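Local coordinates for magnetosome membrane protein MamB, putative Co/Zn/Cd cation transporter. Cation diffusion facilitator family (Desulfamplus magnetovallimortis, PDB 6QFJ) that probably moves metal cations across the magnetosome membrane as a cation diffusion facilitator, of which this chain is the C-terminal dimerisation domain, at residues Ile7-Asn12 / Lys64-Arg69; Asn12-Thr17 / Ile39-Pro44; Ser19-Lys24 / Phe78-Glu83; Glu58-Ile63 / Ser71-Arg76. All blocks are in the same frame, centred on the assembly; numbering follows the deposited sequence.

How the interactions relate
Three of these contacts sample the apolar layers of a small alpha/beta domain; interaction 3 is a surface contact across its sheet. Interactions 1 and 2 start from helix 2-15, their centres about 13 Å apart: the first joins it to helix 49-66, the second to strand 34-43. Interaction 4 packs helix 49-66 on strand 71-79, its centre about 10 Å from that of interaction 1, and Ile39 CD1 of interaction 2 meets Ile63 CD1 of interaction 4 at 3.5 Å. Interaction 3 closes the far end of the sheet, its centre about 21 Å from that of interaction 1. Strand bonds couple it to interaction 2, with Phe78 N 2.8 Å from Leu41 O.

Interaction 1: Ile7-Asn12 / Lys64-Arg69; sequences IEAIAN and KEIVDR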
loop_
_atom_site.group_PDB
_atom_site.type_symbol
_atom_site.label_atom_id
_atom_site.label_comp_id
_atom_site.label_asym_id
_atom_site.label_seq_id
_atom_site.Cartn_x
_atom_site.Cartn_y
_atom_site.Cartn_z
ATOM N N ILE A 7 7.267 -5.259 -5.578
ATOM C CA ILE A 7 5.815 -5.332 -5.616
ATOM C C ILE A 7 5.282 -6.635 -4.972
ATOM O O ILE A 7 4.346 -6.594 -4.161
ATOM C CB ILE A 7 5.286 -5.162 -7.037
ATOM C CG1 ILE A 7 5.431 -3.691 -7.443
ATOM C CG2 ILE A 7 3.816 -5.604 -7.149
ATOM C CD1 ILE A 7 5.024 -3.406 -8.899
ATOM N N GLU A 8 5.911 -7.750 -5.302
ATOM C CA GLU A 8 5.530 -9.025 -4.767
ATOM C C GLU A 8 5.703 -9.113 -3.257
ATOM O O GLU A 8 4.835 -9.636 -2.562
ATOM C CB GLU A 8 6.365 -10.112 -5.408
ATOM C CG GLU A 8 6.099 -11.455 -4.803
ATOM C CD GLU A 8 6.920 -12.631 -5.353
ATOM O OE1 GLU A 8 6.616 -13.764 -4.943
ATOM O OE2 GLU A 8 7.847 -12.453 -6.165
ATOM N N ALA A 9 6.815 -8.573 -2.725
ATOM C CA ALA A 9 7.012 -8.630 -1.326
ATOM C C ALA A 9 6.009 -7.667 -0.619
ATOM O O ALA A 9 5.476 -7.964 0.442
ATOM C CB ALA A 9 8.469 -8.289 -0.987
ATOM N N ILE A 10 5.847 -6.479 -1.168
ATOM C CA ILE A 10 4.860 -5.524 -0.653
ATOM C C ILE A 10 3.451 -6.150 -0.595
ATOM O O ILE A 10 2.822 -6.163 0.445
ATOM C CB ILE A 10 4.857 -4.194 -1.445
ATOM C CG1 ILE A 10 6.142 -3.449 -1.241
ATOM C CG2 ILE A 10 3.721 -3.280 -0.976
ATOM C CD1 ILE A 10 6.362 -2.332 -2.241
ATOM N N ALA A 11 3.024 -6.802 -1.663
ATOM C CA ALA A 11 1.727 -7.472 -1.691
ATOM C C ALA A 11 1.660 -8.563 -0.676
ATOM O O ALA A 11 0.648 -8.686 -0.021
ATOM C CB ALA A 11 1.422 -8.070 -3.079
ATOM N N ASN A 12 2.750 -9.310 -0.495
ATOM C CA ASN A 12 2.749 -10.387 0.485
ATOM C C ASN A 12 2.512 -9.808 1.870
ATOM O O ASN A 12 1.727 -10.330 2.635
ATOM C CB ASN A 12 4.070 -11.167 0.506
ATOM C CG ASN A 12 4.183 -12.172 -0.623
ATOM O OD1 ASN A 12 3.183 -12.505 -1.190
ATOM N ND2 ASN A 12 5.397 -12.612 -1.005
ATOM N N LYS A 64 8.925 1.617 2.930
ATOM C CA LYS A 64 10.245 2.096 3.285
ATOM C C LYS A 64 11.151 0.980 3.827
ATOM O O LYS A 64 12.357 0.983 3.607
ATOM C CB LYS A 64 10.131 3.158 4.379
ATOM C CG LYS A 64 9.325 4.352 4.009
ATOM C CD LYS A 64 9.855 4.973 2.770
ATOM C CE LYS A 64 9.286 6.369 2.640
ATOM N NZ LYS A 64 9.620 6.918 1.301
ATOM N N GLU A 65 10.580 0.036 4.552
ATOM C CA GLU A 65 11.370 -1.043 5.035
ATOM C C GLU A 65 11.774 -1.998 3.932
ATOM O O GLU A 65 12.899 -2.488 3.909
ATOM C CB GLU A 65 10.674 -1.837 6.151
ATOM C CG GLU A 65 11.560 -2.981 6.672
ATOM C CD GLU A 65 10.937 -3.717 7.874
ATOM O OE1 GLU A 65 10.095 -3.132 8.569
ATOM O OE2 GLU A 65 11.326 -4.890 8.161
ATOM N N ILE A 66 10.868 -2.314 3.036
ATOM C CA ILE A 66 11.188 -3.300 1.971
ATOM C C ILE A 66 12.082 -2.776 0.875
ATOM O O ILE A 66 12.966 -3.477 0.407
ATOM C CB ILE A 66 9.883 -3.840 1.379
ATOM C CG1 ILE A 66 9.195 -4.613 2.460
ATOM C CG2 ILE A 66 10.137 -4.711 0.147
ATOM C CD1 ILE A 66 8.113 -5.512 1.989
ATOM N N VAL A 67 11.852 -1.556 0.436
ATOM C CA VAL A 67 12.618 -0.948 -0.641
ATOM C C VAL A 67 13.820 -0.188 -0.090
ATOM O O VAL A 67 13.665 0.796 0.633
ATOM C CB VAL A 67 11.664 0.020 -1.409
ATOM C CG1 VAL A 67 12.346 0.616 -2.578
ATOM C CG2 VAL A 67 10.392 -0.678 -1.853
ATOM N N ASP A 68 15.006 -0.590 -0.506
ATOM C CA ASP A 68 16.245 -0.017 -0.009
ATOM C C ASP A 68 16.427 1.430 -0.514
ATOM O O ASP A 68 16.804 2.350 0.234
ATOM C CB ASP A 68 17.433 -0.850 -0.505
ATOM C CG ASP A 68 17.106 -2.358 -0.635
ATOM O OD1 ASP A 68 16.266 -2.720 -1.506
ATOM O OD2 ASP A 68 17.685 -3.173 0.124
ATOM N N ARG A 69 16.114 1.625 -1.779
ATOM C CA ARG A 69 16.266 2.924 -2.426
ATOM C C ARG A 69 15.210 3.939 -2.021
ATOM O O ARG A 69 14.168 3.610 -1.426
ATOM C CB ARG A 69 16.144 2.753 -3.939
ATOM C CG ARG A 69 16.036 1.287 -4.340
ATOM C CD ARG A 69 16.274 1.042 -5.843
ATOM N NE ARG A 69 16.027 2.206 -6.658
ATOM C CZ ARG A 69 15.826 2.143 -7.958
ATOM N NH1 ARG A 69 15.585 3.265 -8.620
ATOM N NH2 ARG A 69 15.830 0.978 -8.590
#
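Ile66 is the bump of this helix-to-helix contact, and the hollow that receives it lies on the surface of helix 2-15 beside Ala9 and Ile10. The terminal methyl CD1 of Ile66 does most of the work. It rests against the backbone as well as the side chains, 3.9 Å from Ala9 O and 4.0 Å from Ile10 N, so the dent it fills is floored by the peptide link between those two residues. One wall is the small methyl of Ala9, whose CB is 4.1 Å from Ile66 CD1 and lies equally close to the other branch, CG2. The alanine methyl is a low wall, and Ile10 CA and Ile66 CA are 7.2 Å apart. A second wall, at about a right angle to the first as seen from CD1, is the CG1 methylene of Ile10, 4.3 Å from Ile66 CD1.

In the alpha-beta-beta-alpha-beta fold of the cation diffusion facilitator C-terminal domain, both helices lie on one side of the sheet, and this contact is one of the places where their flanks meet. Ile66 reaches across with CG1 turned away from its own carbonyl carbon (chi1 -66°) and an extended chi2, which carries CD1 out to the neighbouring helix. Val67, the first residue after helix 49-66 to leave helical backbone angles, adds a looser touch beside it: its CG2 stands 4.4 Å from Ile10 CD1. Tyr6 and Val13, about a turn before and after Ala9 and Ile10, also press on Ile66, while Phe37 of strand 34-43 packs against both Ile10 and Val67.

Interaction 2: Asn12-Thr17 / Ile39-Pro44; sequences NVLEKT and IDLYVP
Helix-on-sheet packing, the core element of this alpha/beta domain, is reduced here to a single knuckle: Leu14, in the last turn of helix 2-15, set down on Ile39 and Leu41 of the central strand 34-43. Residues two apart on a strand face the same way, so Ile39 and Leu41 both direct their side chains at the helix and offer it a pair of adjacent methyls. The CD1 methyl of Leu14 takes both, lying 4.0 Å from Ile39 CG2 and 4.1 Å from Leu41 CD2. Its side chain meets that of Leu41 at about a right angle and that of Ile39 on a slant, a bridging fit rather than an interlocking one. The torsions suit it: with CG opposed to the carbonyl carbon (chi1 -68°) and chi2 fully extended, CD1 becomes the leading point of Leu14. The backbones stay well apart, with 9.0 Å between Leu14 CA and Leu41 CA.

In the residues that follow, Val13 O is gripped twice. The hydroxyl Thr17 OG1 donates to Val13 O at 2.7 Å from above the carbonyl plane, 51° out of it, while Lys16 N donates to the same oxygen at 2.9 Å from the other face. Around this layer, Ile20 covers both Leu14 and Leu41, Val23 of strand 22-31 flanks Leu14, and helix 49-66 completes the core by placing Ile63 on Ile39 and Val59 on Leu41.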
loop_
_atom_site.group_PDB
_atom_site.type_symbol
_atom_site.label_atom_id
_atom_site.label_comp_id
_atom_site.label_asym_id
_atom_site.label_seq_id
_atom_site.Cartn_x
_atom_site.Cartn_y
_atom_site.Cartn_z
ATOM N N ASN A 12 2.750 -9.310 -0.495
ATOM C CA ASN A 12 2.749 -10.387 0.485
ATOM C C ASN A 12 2.512 -9.808 1.870
ATOM O O ASN A 12 1.727 -10.330 2.635
ATOM C CB ASN A 12 4.070 -11.167 0.506
ATOM C CG ASN A 12 4.183 -12.172 -0.623
ATOM O OD1 ASN A 12 3.183 -12.505 -1.190
ATOM N ND2 ASN A 12 5.397 -12.612 -1.005
ATOM N N VAL A 13 3.128 -8.673 2.175
ATOM C CA VAL A 13 2.946 -8.091 3.512
ATOM C C VAL A 13 1.558 -7.585 3.701
ATOM O O VAL A 13 0.875 -7.852 4.740
ATOM C CB VAL A 13 3.980 -7.028 3.816
ATOM C CG1 VAL A 13 3.707 -6.417 5.204
ATOM C CG2 VAL A 13 5.373 -7.648 3.778
ATOM N N LEU A 14 1.091 -6.824 2.726
ATOM C CA LEU A 14 -0.187 -6.124 2.830
ATOM C C LEU A 14 -1.330 -7.147 2.973
ATOM O O LEU A 14 -2.237 -6.934 3.772
ATOM C CB LEU A 14 -0.464 -5.250 1.598
ATOM C CG LEU A 14 0.453 -4.048 1.442
ATOM C CD1 LEU A 14 0.118 -3.234 0.212
ATOM C CD2 LEU A 14 0.433 -3.138 2.625
ATOM N N GLU A 15 -1.224 -8.274 2.283
ATOM C CA GLU A 15 -2.189 -9.340 2.403
ATOM C C GLU A 15 -2.338 -9.865 3.825
ATOM O O GLU A 15 -3.376 -10.433 4.176
ATOM C CB GLU A 15 -1.859 -10.535 1.467
ATOM C CG GLU A 15 -2.902 -10.831 0.421
ATOM C CD GLU A 15 -3.187 -9.665 -0.524
ATOM O OE1 GLU A 15 -4.325 -9.082 -0.487
ATOM O OE2 GLU A 15 -2.237 -9.390 -1.317
ATOM N N LYS A 16 -1.283 -9.785 4.595
ATOM C CA LYS A 16 -1.268 -10.327 5.924
ATOM C C LYS A 16 -1.379 -9.217 6.949
ATOM O O LYS A 16 -1.229 -9.457 8.128
ATOM C CB LYS A 16 0.038 -11.089 6.167
ATOM C CG LYS A 16 0.331 -12.207 5.206
ATOM C CD LYS A 16 1.526 -13.002 5.688
ATOM C CE LYS A 16 2.705 -12.911 4.746
ATOM N NZ LYS A 16 2.543 -13.795 3.548
ATOM N N THR A 17 -1.664 -7.990 6.519
ATOM C CA THR A 17 -1.756 -6.879 7.456
ATOM C C THR A 17 -3.223 -6.764 7.865
ATOM O O THR A 17 -4.096 -6.448 7.032
ATOM C CB THR A 17 -1.185 -5.645 6.802
ATOM O OG1 THR A 17 0.171 -5.933 6.471
ATOM C CG2 THR A 17 -1.176 -4.407 7.748
ATOM N N ILE A 39 -0.424 2.984 -4.096
ATOM C CA ILE A 39 -1.028 1.839 -3.465
ATOM C C ILE A 39 -2.503 2.136 -3.164
ATOM O O ILE A 39 -2.828 3.101 -2.399
ATOM C CB ILE A 39 -0.301 1.485 -2.170
ATOM C CG1 ILE A 39 1.200 1.432 -2.421
ATOM C CG2 ILE A 39 -0.855 0.187 -1.592
ATOM C CD1 ILE A 39 1.873 0.106 -2.410
ATOM N N ASP A 40 -3.387 1.319 -3.752
ATOM C CA ASP A 40 -4.816 1.379 -3.475
ATOM C C ASP A 40 -5.249 0.195 -2.648
ATOM O O ASP A 40 -4.984 -0.944 -3.023
ATOM C CB ASP A 40 -5.595 1.449 -4.807
ATOM C CG ASP A 40 -5.310 2.723 -5.576
ATOM O OD1 ASP A 40 -4.697 3.677 -4.991
ATOM O OD2 ASP A 40 -5.601 2.775 -6.780
ATOM N N LEU A 41 -5.944 0.458 -1.549
ATOM C CA LEU A 41 -6.410 -0.579 -0.617
ATOM C C LEU A 41 -7.852 -0.495 -0.290
ATOM O O LEU A 41 -8.430 0.583 -0.278
ATOM C CB LEU A 41 -5.697 -0.439 0.707
ATOM C CG LEU A 41 -4.158 -0.373 0.582
ATOM C CD1 LEU A 41 -3.570 -0.030 1.875
ATOM C CD2 LEU A 41 -3.625 -1.675 0.083
ATOM N N TYR A 42 -8.458 -1.663 -0.033
ATOM C CA TYR A 42 -9.781 -1.761 0.528
ATOM C C TYR A 42 -9.664 -1.842 1.990
ATOM O O TYR A 42 -8.839 -2.553 2.525
ATOM C CB TYR A 42 -10.522 -3.066 0.015
ATOM C CG TYR A 42 -10.926 -3.019 -1.425
ATOM C CD1 TYR A 42 -11.832 -2.089 -1.849
ATOM C CD2 TYR A 42 -10.353 -3.837 -2.391
ATOM C CE1 TYR A 42 -12.183 -1.994 -3.158
ATOM C CE2 TYR A 42 -10.706 -3.777 -3.725
ATOM C CZ TYR A 42 -11.635 -2.846 -4.090
ATOM O OH TYR A 42 -12.041 -2.732 -5.386
ATOM N N VAL A 43 -10.512 -1.112 2.678
ATOM C CA VAL A 43 -10.565 -1.138 4.139
ATOM C C VAL A 43 -12.036 -1.170 4.547
ATOM O O VAL A 43 -12.924 -0.903 3.717
ATOM C CB VAL A 43 -9.947 0.112 4.725
ATOM C CG1 VAL A 43 -8.479 0.178 4.324
ATOM C CG2 VAL A 43 -10.663 1.347 4.199
ATOM N N PRO A 44 -12.307 -1.392 5.839
ATOM C CA PRO A 44 -13.700 -1.529 6.280
ATOM C C PRO A 44 -14.375 -0.226 6.052
ATOM O O PRO A 44 -13.766 0.842 6.301
ATOM C CB PRO A 44 -13.589 -1.873 7.770
ATOM C CG PRO A 44 -12.271 -2.578 7.881
ATOM C CD PRO A 44 -11.359 -1.901 6.821
#

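Interaction 3: Ser19-Lys24 / Phe78-Glu83; sequences SISDVK and FAAQEE
A cation-pi contact spans the sheet here, joining Lys24 of one outermost strand to Phe78 of the other across the strand that separates them. The ammonium of Lys24 sits almost exactly over the ring: NZ is 4.4 Å from the centroid of the Phe78 ring and 2° off its normal. The methylene before it lies closer, with Lys24 CE 3.6 Å from the same Phe78 centroid in a CH-pi contact, displaced toward the rim on the CD2-CE2 side. The lysine chain passes over one face of the ring, the two side chains crossing at about a right angle. Bends late in the chain, at chi3 (144°) and chi4 (93°), bring CE and NZ over the aromatic carbons after the straight first half has led away from the strand.

A second, smaller touch lies where the two segments reach the end of the sheet. Ser21 CB meets Ala80 CB at 4.1 Å, and Ser21 OG is just as near that methyl. Ser21 and Asp22 form a classic beta bulge, both facing Tyr42 on strand 34-43.

That middle strand underlies the whole bridge. It pairs through its backbone with Lys24 on one edge and Phe78 on the other, while Tyr42 packs against both their side chains. Ile20 and Val23 turn instead to helix 2-15, so the cation-pi pair occupies the sheet face away from the helices.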
loop_
_atom_site.group_PDB
_atom_site.type_symbol
_atom_site.label_atom_id
_atom_site.label_comp_id
_atom_site.label_asym_id
_atom_site.label_seq_id
_atom_site.Cartn_x
_atom_site.Cartn_y
_atom_site.Cartn_z
ATOM N N SER A 19 -5.204 -4.646 9.371
ATOM C CA SER A 19 -6.015 -3.429 9.185
ATOM C C SER A 19 -6.532 -3.190 7.735
ATOM O O SER A 19 -7.353 -2.293 7.473
ATOM C CB SER A 19 -5.203 -2.225 9.660
ATOM O OG SER A 19 -4.041 -2.057 8.888
ATOM N N ILE A 20 -6.070 -4.020 6.821
ATOM C CA ILE A 20 -6.331 -3.888 5.400
ATOM C C ILE A 20 -7.197 -5.035 4.986
ATOM O O ILE A 20 -6.837 -6.193 5.211
ATOM C CB ILE A 20 -4.996 -3.904 4.609
ATOM C CG1 ILE A 20 -4.282 -2.585 4.904
ATOM C CG2 ILE A 20 -5.177 -4.085 3.120
ATOM C CD1 ILE A 20 -2.816 -2.632 4.524
ATOM N N SER A 21 -8.350 -4.745 4.359
ATOM C CA SER A 21 -9.246 -5.850 3.898
ATOM C C SER A 21 -8.690 -6.543 2.666
ATOM O O SER A 21 -8.744 -7.728 2.522
ATOM C CB SER A 21 -10.661 -5.290 3.592
ATOM O OG SER A 21 -11.065 -4.456 4.682
ATOM N N ASP A 22 -8.120 -5.796 1.766
ATOM C CA ASP A 22 -7.577 -6.365 0.501
ATOM C C ASP A 22 -6.767 -5.291 -0.220
ATOM O O ASP A 22 -6.924 -4.092 0.050
ATOM C CB ASP A 22 -8.742 -6.753 -0.463
ATOM C CG ASP A 22 -9.197 -8.180 -0.274
ATOM O OD1 ASP A 22 -8.365 -9.090 -0.198
ATOM O OD2 ASP A 22 -10.419 -8.426 -0.168
ATOM N N VAL A 23 -5.923 -5.732 -1.124
ATOM C CA VAL A 23 -5.155 -4.867 -1.996
ATOM C C VAL A 23 -5.994 -4.650 -3.230
ATOM O O VAL A 23 -6.400 -5.608 -3.867
ATOM C CB VAL A 23 -3.821 -5.505 -2.404
ATOM C CG1 VAL A 23 -3.066 -4.588 -3.370
ATOM C CG2 VAL A 23 -3.011 -5.720 -1.171
ATOM N N LYS A 24 -6.262 -3.403 -3.563
ATOM C CA LYS A 24 -6.975 -3.102 -4.787
ATOM C C LYS A 24 -6.022 -2.974 -5.970
ATOM O O LYS A 24 -6.301 -3.464 -7.044
ATOM C CB LYS A 24 -7.725 -1.801 -4.640
ATOM C CG LYS A 24 -8.484 -1.348 -5.882
ATOM C CD LYS A 24 -9.415 -0.305 -5.352
ATOM C CE LYS A 24 -9.669 0.866 -6.253
ATOM N NZ LYS A 24 -10.789 0.620 -7.019
ATOM N N PHE A 78 -10.154 2.776 -0.090
ATOM C CA PHE A 78 -11.493 2.583 -0.610
ATOM C C PHE A 78 -12.280 1.670 0.303
ATOM O O PHE A 78 -11.740 0.757 0.900
ATOM C CB PHE A 78 -11.379 1.946 -2.001
ATOM C CG PHE A 78 -10.744 2.825 -3.002
ATOM C CD1 PHE A 78 -11.481 3.708 -3.779
ATOM C CD2 PHE A 78 -9.381 2.773 -3.183
ATOM C CE1 PHE A 78 -10.858 4.532 -4.719
ATOM C CE2 PHE A 78 -8.754 3.577 -4.111
ATOM C CZ PHE A 78 -9.482 4.461 -4.905
ATOM N N ALA A 79 -13.584 1.887 0.423
ATOM C CA ALA A 79 -14.457 1.021 1.218
ATOM C C ALA A 79 -14.422 -0.407 0.608
ATOM O O ALA A 79 -14.695 -0.590 -0.579
ATOM C CB ALA A 79 -15.891 1.517 1.185
ATOM N N ALA A 80 -14.180 -1.399 1.429
ATOM C CA ALA A 80 -14.387 -2.800 0.941
ATOM C C ALA A 80 -15.807 -2.979 0.403
ATOM O O ALA A 80 -16.792 -2.386 0.901
ATOM C CB ALA A 80 -14.148 -3.762 2.058
ATOM N N GLN A 81 -15.907 -3.853 -0.569
ATOM C CA GLN A 81 -17.124 -4.084 -1.312
ATOM C C GLN A 81 -17.886 -5.095 -0.428
ATOM O O GLN A 81 -17.295 -6.090 -0.038
ATOM C CB GLN A 81 -16.757 -4.766 -2.644
ATOM C CG GLN A 81 -15.428 -4.231 -3.190
ATOM C CD GLN A 81 -15.164 -4.606 -4.607
ATOM O OE1 GLN A 81 -14.454 -5.558 -4.851
ATOM N NE2 GLN A 81 -15.751 -3.898 -5.533
ATOM N N GLU A 82 -19.124 -4.793 -0.107
ATOM C CA GLU A 82 -19.981 -5.631 0.693
ATOM C C GLU A 82 -20.953 -6.420 -0.180
ATOM O O GLU A 82 -21.452 -5.946 -1.199
ATOM C CB GLU A 82 -20.812 -4.763 1.670
ATOM C CG GLU A 82 -19.975 -3.995 2.768
ATOM C CD GLU A 82 -20.445 -4.173 4.224
ATOM O OE1 GLU A 82 -20.049 -3.347 5.084
ATOM O OE2 GLU A 82 -21.186 -5.139 4.569
ATOM N N GLU A 83 -21.276 -7.608 0.296
ATOM C CA GLU A 83 -22.247 -8.461 -0.287
ATOM C C GLU A 83 -23.599 -7.775 -0.377
ATOM O O GLU A 83 -24.003 -7.119 0.547
ATOM C CB GLU A 83 -22.356 -9.739 0.573
ATOM C CG GLU A 83 -23.325 -10.702 -0.011
ATOM C CD GLU A 83 -23.403 -12.034 0.724
ATOM O OE1 GLU A 83 -22.680 -12.261 1.696
ATOM O OE2 GLU A 83 -24.197 -12.838 0.268
#

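Interaction 4: Glu58-Ile63 / Ser71-Arg76; sequences EVNQII and STVKVR
Helix 58-63 runs back over strand 71-76, their N-to-C directions 147° apart and their axes 9.0 Å from each other at closest approach. This is the return leg of a beta-alpha-beta crossover, in which strand 34-43, helix 49-66 and strand 71-79 bring two parallel strands side by side with the helix packed above them.

Val73 is the centre of the layer. Its CG1 meets Ile63 CD1 tip to tip at 3.6 Å, and its CG2 lies 3.8 Å from Ile63 CG2, so the isoleucine holds the valine with both its branches. Asn60 comes in from the helix flank on a slant. Its CG is swung opposite the backbone N (chi1 -173°), which lays the amide nitrogen ND2 over the valine, 3.5 Å from Val73 CB, a van der Waals contact between an amide nitrogen and an aliphatic carbon. Further along, Val59 CG1 and Val75 CG2 point at each other with 3.8 Å between them. Both valines face inward, and Leu41 of strand 34-43 also receives Val59, while Phe37 and Ile39 support Ile63.

At the start of the strand the hydroxyl of Ser71 has two kinds of neighbour: OG lies 4.1 Å from the methyl Ile63 CG2 and is hydrogen-bonded to Lys64 NZ.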
loop_
_atom_site.group_PDB
_atom_site.type_symbol
_atom_site.label_atom_id
_atom_site.label_comp_id
_atom_site.label_asym_id
_atom_site.label_seq_id
_atom_site.Cartn_x
_atom_site.Cartn_y
_atom_site.Cartn_z
ATOM N N GLU A 58 1.115 3.080 8.265
ATOM C CA GLU A 58 1.627 1.656 8.244
ATOM C C GLU A 58 2.058 1.211 6.908
ATOM O O GLU A 58 3.092 0.516 6.756
ATOM C CB GLU A 58 0.567 0.615 8.734
ATOM C CG GLU A 58 0.439 0.456 10.243
ATOM C CD GLU A 58 -0.545 -0.703 10.705
ATOM O OE1 GLU A 58 -1.288 -1.247 9.824
ATOM O OE2 GLU A 58 -0.523 -1.110 11.928
ATOM N N VAL A 59 1.269 1.568 5.881
ATOM C CA VAL A 59 1.666 1.190 4.521
ATOM C C VAL A 59 2.971 1.809 4.069
ATOM O O VAL A 59 3.851 1.188 3.435
ATOM C CB VAL A 59 0.595 1.570 3.480
ATOM C CG1 VAL A 59 1.112 1.379 2.065
ATOM C CG2 VAL A 59 -0.587 0.737 3.734
ATOM N N ASN A 60 3.137 3.040 4.446
ATOM C CA ASN A 60 4.343 3.773 4.125
ATOM C C ASN A 60 5.570 3.125 4.816
ATOM O O ASN A 60 6.619 2.962 4.204
ATOM C CB ASN A 60 4.196 5.197 4.675
ATOM C CG ASN A 60 5.335 6.112 4.245
ATOM O OD1 ASN A 60 6.191 6.463 5.053
ATOM N ND2 ASN A 60 5.315 6.541 3.010
ATOM N N GLN A 61 5.407 2.736 6.075
ATOM C CA GLN A 61 6.460 2.061 6.826
ATOM C C GLN A 61 6.852 0.771 6.120
ATOM O O GLN A 61 8.026 0.464 5.925
ATOM C CB GLN A 61 5.902 1.785 8.238
ATOM C CG GLN A 61 6.914 1.163 9.221
ATOM C CD GLN A 61 7.232 -0.272 8.981
ATOM O OE1 GLN A 61 6.360 -1.105 8.733
ATOM N NE2 GLN A 61 8.544 -0.605 9.051
ATOM N N ILE A 62 5.868 0.018 5.694
ATOM C CA ILE A 62 6.174 -1.252 4.978
ATOM C C ILE A 62 7.004 -1.049 3.771
ATOM O O ILE A 62 8.056 -1.679 3.594
ATOM C CB ILE A 62 4.859 -1.989 4.639
ATOM C CG1 ILE A 62 4.198 -2.425 5.918
ATOM C CG2 ILE A 62 5.134 -3.161 3.727
ATOM C CD1 ILE A 62 2.764 -2.872 5.791
ATOM N N ILE A 63 6.606 -0.067 2.948
ATOM C CA ILE A 63 7.378 0.188 1.743
ATOM C C ILE A 63 8.781 0.643 2.031
ATOM O O ILE A 63 9.761 0.106 1.453
ATOM C CB ILE A 63 6.640 1.134 0.813
ATOM C CG1 ILE A 63 5.440 0.395 0.310
ATOM C CG2 ILE A 63 7.561 1.539 -0.368
ATOM C CD1 ILE A 63 4.513 1.244 -0.462
ATOM N N SER A 71 12.139 6.304 -2.145
ATOM C CA SER A 71 10.819 6.092 -2.623
ATOM C C SER A 71 9.868 7.194 -2.209
ATOM O O SER A 71 10.087 7.937 -1.260
ATOM C CB SER A 71 10.267 4.745 -2.174
ATOM O OG SER A 71 10.074 4.696 -0.737
ATOM N N THR A 72 8.810 7.293 -3.001
ATOM C CA THR A 72 7.675 8.094 -2.724
ATOM C C THR A 72 6.466 7.139 -2.704
ATOM O O THR A 72 6.402 6.229 -3.499
ATOM C CB THR A 72 7.505 9.150 -3.838
ATOM O OG1 THR A 72 8.132 10.350 -3.384
ATOM C CG2 THR A 72 6.115 9.432 -4.173
ATOM N N VAL A 73 5.521 7.398 -1.822
ATOM C CA VAL A 73 4.418 6.461 -1.616
ATOM C C VAL A 73 3.128 7.241 -1.559
ATOM O O VAL A 73 2.945 8.098 -0.706
ATOM C CB VAL A 73 4.559 5.630 -0.299
ATOM C CG1 VAL A 73 3.405 4.627 -0.200
ATOM C CG2 VAL A 73 5.855 4.882 -0.293
ATOM N N LYS A 74 2.230 6.945 -2.467
ATOM C CA LYS A 74 0.918 7.566 -2.417
ATOM C C LYS A 74 -0.140 6.443 -2.125
ATOM O O LYS A 74 -0.267 5.475 -2.890
ATOM C CB LYS A 74 0.688 8.260 -3.722
ATOM C CG LYS A 74 -0.737 8.584 -4.077
ATOM C CD LYS A 74 -1.253 9.801 -3.331
ATOM C CE LYS A 74 -2.630 10.174 -3.909
ATOM N NZ LYS A 74 -3.622 10.444 -2.851
ATOM N N VAL A 75 -0.905 6.602 -1.048
ATOM C CA VAL A 75 -1.846 5.536 -0.619
ATOM C C VAL A 75 -3.268 6.065 -0.745
ATOM O O VAL A 75 -3.537 7.159 -0.240
ATOM C CB VAL A 75 -1.595 5.122 0.839
ATOM C CG1 VAL A 75 -2.473 3.941 1.289
ATOM C CG2 VAL A 75 -0.155 4.754 1.028
ATOM N N ARG A 76 -4.151 5.289 -1.393
ATOM C CA ARG A 76 -5.553 5.639 -1.427
ATOM C C ARG A 76 -6.363 4.554 -0.759
ATOM O O ARG A 76 -6.138 3.397 -1.018
ATOM C CB ARG A 76 -6.027 5.887 -2.841
ATOM C CG ARG A 76 -5.389 7.145 -3.458
ATOM C CD ARG A 76 -5.994 7.507 -4.779
ATOM N NE ARG A 76 -5.909 6.391 -5.717
ATOM C CZ ARG A 76 -6.561 6.337 -6.898
ATOM N NH1 ARG A 76 -6.438 5.267 -7.687
ATOM N NH2 ARG A 76 -7.334 7.369 -7.312
#